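Local coordinates for protein putative metallopeptidase (Shewanella baltica OS155, PDB 3IEH) that binds a zinc ion and probably acts as a hydrolase of the M14 metallocarboxypeptidase family, at residues G47-Y52 with N110-S115; M41-L46 with S55-P60. One frame throughout, in Å; residues are numbered along the deposited sequence.

Contact 1: residues G47-Y52 with N110-S115; sequences GEVGKY and NPTGFS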
loop_
_atom_site.group_PDB
_atom_site.type_symbol
_atom_site.label_atom_id
_atom_site.label_comp_id
_atom_site.label_asym_id
_atom_site.label_seq_id
_atom_site.Cartn_x
_atom_site.Cartn_y
_atom_site.Cartn_z
ATOM N N GLY A 47 0.859 10.726 13.837
ATOM C CA GLY A 47 2.045 10.921 14.676
ATOM C C GLY A 47 3.298 11.187 13.843
ATOM O O GLY A 47 3.220 11.527 12.648
ATOM N N GLU A 48 4.455 11.037 14.465
ATOM C CA GLU A 48 5.727 11.280 13.786
ATOM C C GLU A 48 6.715 10.127 14.000
ATOM O O GLU A 48 6.586 9.351 14.945
ATOM C CB GLU A 48 6.343 12.601 14.253
ATOM C CG GLU A 48 6.998 12.537 15.633
ATOM N N VAL A 49 7.681 10.012 13.093
ATOM C CA VAL A 49 8.761 9.037 13.215
ATOM C C VAL A 49 9.988 9.685 12.593
ATOM O O VAL A 49 9.973 10.090 11.426
ATOM C CB VAL A 49 8.403 7.656 12.588
ATOM C CG1 VAL A 49 7.891 7.804 11.196
ATOM C CG2 VAL A 49 9.631 6.699 12.640
ATOM N N GLY A 50 11.029 9.857 13.401
ATOM C CA GLY A 50 12.220 10.570 12.980
ATOM C C GLY A 50 11.969 11.899 12.289
ATOM O O GLY A 50 12.526 12.169 11.209
ATOM N N LYS A 51 11.119 12.741 12.859
ATOM C CA LYS A 51 10.880 14.062 12.243
ATOM C C LYS A 51 9.882 14.069 11.088
ATOM O O LYS A 51 9.558 15.119 10.588
ATOM C CB LYS A 51 12.228 14.686 11.786
ATOM C CG LYS A 51 12.360 15.094 10.265
ATOM C CD LYS A 51 13.749 14.790 9.672
ATOM C CE LYS A 51 14.195 15.845 8.654
ATOM N NZ LYS A 51 13.073 16.490 7.906
ATOM N N TYR A 52 9.408 12.918 10.632
ATOM C CA TYR A 52 8.460 12.918 9.525
ATOM C C TYR A 52 7.107 12.631 10.095
ATOM O O TYR A 52 6.989 11.833 11.004
ATOM C CB TYR A 52 8.811 11.861 8.485
ATOM C CG TYR A 52 10.096 12.129 7.727
ATOM C CD1 TYR A 52 10.156 13.137 6.779
ATOM C CD2 TYR A 52 11.244 11.370 7.953
ATOM C CE1 TYR A 52 11.291 13.388 6.070
ATOM C CE2 TYR A 52 12.409 11.613 7.245
ATOM C CZ TYR A 52 12.414 12.621 6.288
ATOM O OH TYR A 52 13.526 12.912 5.557
ATOM N N ASN A 110 6.533 4.563 6.056
ATOM C CA ASN A 110 7.894 4.391 6.536
ATOM C C ASN A 110 8.830 5.402 5.870
ATOM O O ASN A 110 9.677 5.026 5.044
ATOM C CB ASN A 110 8.343 2.949 6.226
ATOM C CG ASN A 110 9.745 2.626 6.717
ATOM O OD1 ASN A 110 10.431 3.436 7.379
ATOM N ND2 ASN A 110 10.190 1.422 6.386
ATOM N N PRO A 111 8.699 6.683 6.233
ATOM C CA PRO A 111 9.543 7.711 5.608
ATOM C C PRO A 111 11.034 7.572 5.879
ATOM O O PRO A 111 11.864 7.888 4.980
ATOM C CB PRO A 111 9.007 9.032 6.199
ATOM C CG PRO A 111 8.222 8.635 7.418
ATOM C CD PRO A 111 7.675 7.281 7.117
ATOM N N THR A 112 11.391 7.110 7.078
ATOM C CA THR A 112 12.807 7.013 7.418
ATOM C C THR A 112 13.506 5.946 6.550
ATOM O O THR A 112 14.614 6.163 6.071
ATOM C CB THR A 112 13.051 6.791 8.936
ATOM O OG1 THR A 112 12.556 5.502 9.335
ATOM C CG2 THR A 112 12.389 7.919 9.777
ATOM N N GLY A 113 12.828 4.832 6.283
ATOM C CA GLY A 113 13.364 3.805 5.384
ATOM C C GLY A 113 13.398 4.275 3.945
ATOM O O GLY A 113 14.391 4.052 3.233
ATOM N N PHE A 114 12.330 4.968 3.537
ATOM C CA PHE A 114 12.175 5.527 2.188
ATOM C C PHE A 114 13.255 6.528 1.787
ATOM O O PHE A 114 13.679 6.544 0.622
ATOM C CB PHE A 114 10.806 6.181 2.100
ATOM C CG PHE A 114 10.454 6.751 0.740
ATOM C CD1 PHE A 114 9.776 5.985 -0.198
ATOM C CD2 PHE A 114 10.722 8.085 0.435
ATOM C CE1 PHE A 114 9.410 6.534 -1.443
ATOM C CE2 PHE A 114 10.349 8.638 -0.801
ATOM C CZ PHE A 114 9.694 7.882 -1.729
ATOM N N SER A 115 13.679 7.387 2.711
ATOM C CA SER A 115 14.760 8.379 2.405
ATOM C C SER A 115 16.108 7.681 2.358
ATOM O O SER A 115 17.064 8.165 1.737
ATOM C CB SER A 115 14.836 9.523 3.448
ATOM O OG SER A 115 15.181 9.017 4.736
#
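Thr112 O is gripped by two donors: Ser115 OG reaches it at 3.2 Å, standing 37° out of the carbonyl plane, and Arg116 NH1 also bonds to it. On the other side of its residue the methyl Thr112 CG2 packs at 3.6 Å against Val49 O, in the tip of the beta hairpin formed by strands 42-49 and 52-58. This tip leans on the first turn of helix 111-116 in the alpha/beta fold of this M14-family protein. Tyr52 N donates to Val49 O at 3.0 Å, closing a type I' turn, and Val49 N bonds back to Tyr52 O, so both ends of the turn are tied. At Gly50 a CB would run into the Thr112 methyl, and the positive phi also suits glycine.

Val49 points at the helix, and its CG1 meets Pro111 CG at 3.9 Å. Tyr52 and Pro111 make the main apolar join, their side chains sliding past each other in opposite directions. Tyr52 CB packs on Pro111 CG at 3.4 Å. Tyr52 CG, anti to the carbonyl carbon (chi1 -67°), lies 3.6 Å from Pro111 CB. Thr112 CG2 sits at the ring's edge near its plane, 4.1 Å from Tyr52 CD2. An alanine in place of Tyr52 would keep CB on the proline, but the loss of the ring would probably leave a gap beside the Thr112 methyl and Pro111 CB. Tyr29 of helix 25-39 touches both Tyr52 and Pro111.

Asn110 N-caps the helix: its OD1 accepts from Gly113 N at 3.0 Å, the donor standing 52° out of the carbonyl plane. Its ND2 bonds to Phe75 O, next in sequence to the zinc ligand His76, while Thr112 OG1 pairs with Lys122 N.

Contact 2: residues M41-L46 with S55-P60; sequences MVEKNL and SLYQSP
The Tyr57 ring carries Glu43 CG over one of its faces, and the Glu43 carboxylate is turned 45° from the ring plane. The two side chains run side by side in the same direction, as a non-hydrogen-bonded pair of the antiparallel hairpin of strands 42-49 and 52-58. Glu43 CB lies 3.8 Å from Tyr57 CE2, and Glu43 OE1 comes to 3.2 Å from Tyr57 OH. Met36 of helix 25-39 and Pro107 also touch this tyrosine.

With CG anti to the backbone N (chi1 174°) and an extended chain beyond it, Glu43 spans to Ser55, whose OG donates to OE2 at 2.6 Å from above the carboxylate plane. A serine hydroxyl given to one oxygen would probably favour the charged form of the acid.

The hydrogen-bonded pairs Val42 with Gln58 and Lys44 with Leu56 each join by two backbone bonds, for instance Val42 N to Gln58 O at 2.7 Å. On the sheet face bearing these four residues the Lys44 and Gln58 side chains cross, with Lys44 CD placed doubtfully close to Gln58 OE1, while Gln58 NE2 bonds to Ser104 OG of strand 102-106. Leu56 packs there on Leu157 and Leu158.

At the open end, Met41, a selenomethionine, bends at chi3 (70°), and its CE settles 3.3 Å from Ser59 N.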
loop_
_atom_site.group_PDB
_atom_site.type_symbol
_atom_site.label_atom_id
_atom_site.label_comp_id
_atom_site.label_asym_id
_atom_site.label_seq_id
_atom_site.Cartn_x
_atom_site.Cartn_y
_atom_site.Cartn_z
HETATM N N MSE A 41 -8.180 17.101 -0.222
HETATM C CA MSE A 41 -8.091 16.046 0.785
HETATM C C MSE A 41 -7.659 16.560 2.141
HETATM O O MSE A 41 -6.882 17.499 2.239
HETATM C CB MSE A 41 -7.175 14.941 0.299
HETATM C CG MSE A 41 -7.768 14.292 -0.925
HETATM SE SE MSE A 41 -7.017 12.602 -1.278
HETATM C CE MSE A 41 -7.765 11.582 0.189
ATOM N N VAL A 42 -8.207 15.958 3.185
ATOM C CA VAL A 42 -7.972 16.396 4.557
ATOM C C VAL A 42 -6.885 15.517 5.139
ATOM O O VAL A 42 -6.869 14.303 4.934
ATOM C CB VAL A 42 -9.290 16.329 5.402
ATOM C CG1 VAL A 42 -9.062 16.846 6.789
ATOM C CG2 VAL A 42 -10.400 17.144 4.727
ATOM N N GLU A 43 -5.942 16.149 5.823
ATOM C CA GLU A 43 -4.866 15.448 6.490
ATOM C C GLU A 43 -5.261 15.106 7.910
ATOM O O GLU A 43 -5.797 15.943 8.643
ATOM C CB GLU A 43 -3.601 16.292 6.538
ATOM C CG GLU A 43 -2.505 15.630 7.373
ATOM C CD GLU A 43 -1.107 16.152 7.103
ATOM O OE1 GLU A 43 -0.923 16.973 6.178
ATOM O OE2 GLU A 43 -0.184 15.721 7.824
ATOM N N LYS A 44 -5.019 13.859 8.292
ATOM C CA LYS A 44 -5.165 13.454 9.683
ATOM C C LYS A 44 -3.835 12.850 10.112
ATOM O O LYS A 44 -3.520 11.712 9.784
ATOM C CB LYS A 44 -6.361 12.520 9.862
ATOM C CG LYS A 44 -7.690 13.297 10.039
ATOM C CD LYS A 44 -8.884 12.595 9.433
ATOM C CE LYS A 44 -10.211 13.119 9.966
ATOM N NZ LYS A 44 -10.498 12.590 11.347
ATOM N N ASN A 45 -3.030 13.662 10.789
ATOM C CA ASN A 45 -1.736 13.251 11.298
ATOM C C ASN A 45 -1.919 12.205 12.377
ATOM O O ASN A 45 -2.644 12.440 13.335
ATOM C CB ASN A 45 -1.004 14.444 11.908
ATOM C CG ASN A 45 0.377 14.060 12.459
ATOM O OD1 ASN A 45 1.199 13.456 11.760
ATOM N ND2 ASN A 45 0.626 14.399 13.711
ATOM N N LEU A 46 -1.272 11.054 12.224
ATOM C CA LEU A 46 -1.360 9.971 13.222
ATOM C C LEU A 46 -0.217 10.059 14.238
ATOM O O LEU A 46 -0.315 9.532 15.359
ATOM C CB LEU A 46 -1.375 8.604 12.526
ATOM C CG LEU A 46 -2.400 8.440 11.389
ATOM C CD1 LEU A 46 -2.549 6.986 11.041
ATOM C CD2 LEU A 46 -3.763 9.029 11.779
ATOM N N SER A 55 0.814 10.456 8.143
ATOM C CA SER A 55 -0.534 10.982 8.030
ATOM C C SER A 55 -1.433 10.175 7.113
ATOM O O SER A 55 -0.967 9.560 6.134
ATOM C CB SER A 55 -0.467 12.415 7.516
ATOM O OG SER A 55 0.130 13.261 8.491
ATOM N N LEU A 56 -2.712 10.164 7.496
ATOM C CA LEU A 56 -3.791 9.571 6.746
ATOM C C LEU A 56 -4.431 10.723 6.018
ATOM O O LEU A 56 -4.759 11.710 6.644
ATOM C CB LEU A 56 -4.827 8.931 7.670
ATOM C CG LEU A 56 -6.043 8.279 6.988
ATOM C CD1 LEU A 56 -5.642 6.901 6.380
ATOM C CD2 LEU A 56 -7.215 8.102 7.943
ATOM N N TYR A 57 -4.601 10.612 4.703
ATOM C CA TYR A 57 -5.296 11.653 3.945
ATOM C C TYR A 57 -6.681 11.152 3.551
ATOM O O TYR A 57 -6.843 10.008 3.149
ATOM C CB TYR A 57 -4.499 12.070 2.713
ATOM C CG TYR A 57 -3.271 12.855 3.031
ATOM C CD1 TYR A 57 -2.093 12.202 3.434
ATOM C CD2 TYR A 57 -3.264 14.238 2.947
ATOM C CE1 TYR A 57 -0.946 12.906 3.720
ATOM C CE2 TYR A 57 -2.109 14.961 3.248
ATOM C CZ TYR A 57 -0.965 14.280 3.634
ATOM O OH TYR A 57 0.176 14.971 3.930
ATOM N N GLN A 58 -7.681 12.013 3.658
ATOM C CA GLN A 58 -9.054 11.589 3.402
ATOM C C GLN A 58 -9.822 12.568 2.522
ATOM O O GLN A 58 -9.666 13.762 2.621
ATOM C CB GLN A 58 -9.816 11.367 4.725
ATOM C CG GLN A 58 -9.267 10.258 5.580
ATOM C CD GLN A 58 -10.183 9.849 6.730
ATOM O OE1 GLN A 58 -10.340 10.579 7.707
ATOM N NE2 GLN A 58 -10.746 8.647 6.637
ATOM N N SER A 59 -10.663 12.036 1.661
ATOM C CA SER A 59 -11.526 12.870 0.860
ATOM C C SER A 59 -12.555 13.518 1.806
ATOM O O SER A 59 -13.042 12.883 2.730
ATOM C CB SER A 59 -12.188 12.028 -0.235
ATOM O OG SER A 59 -12.828 10.913 0.340
ATOM N N PRO A 60 -12.870 14.789 1.585
ATOM C CA PRO A 60 -13.779 15.488 2.495
ATOM C C PRO A 60 -15.284 15.188 2.263
ATOM O O PRO A 60 -15.715 14.987 1.123
ATOM C CB PRO A 60 -13.481 16.956 2.191
ATOM C CG PRO A 60 -13.196 16.944 0.698
ATOM C CD PRO A 60 -12.512 15.613 0.414
#

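Both contacts use one hairpin, strands 42-49 and 52-58, with their centres about 17 Å apart. Along the chain the segments alternate: 41-46, 47-52, 55-60, then 110-115. Contact 2 zips the strands together toward the open end of the hairpin, at the edge of the mixed eight-stranded sheet where 42-49 is outermost. Contact 1 sits at the other end, where the turn meets helix 111-116. That helix follows strand 102-106, the next strand inward from 52-58, so the hairpin is tied to the rest of the fold through both sheet and helix. The Pro111 side chain is about 11 Å from that of the zinc ligand His76, whereas contact 2 lies away from the metal site.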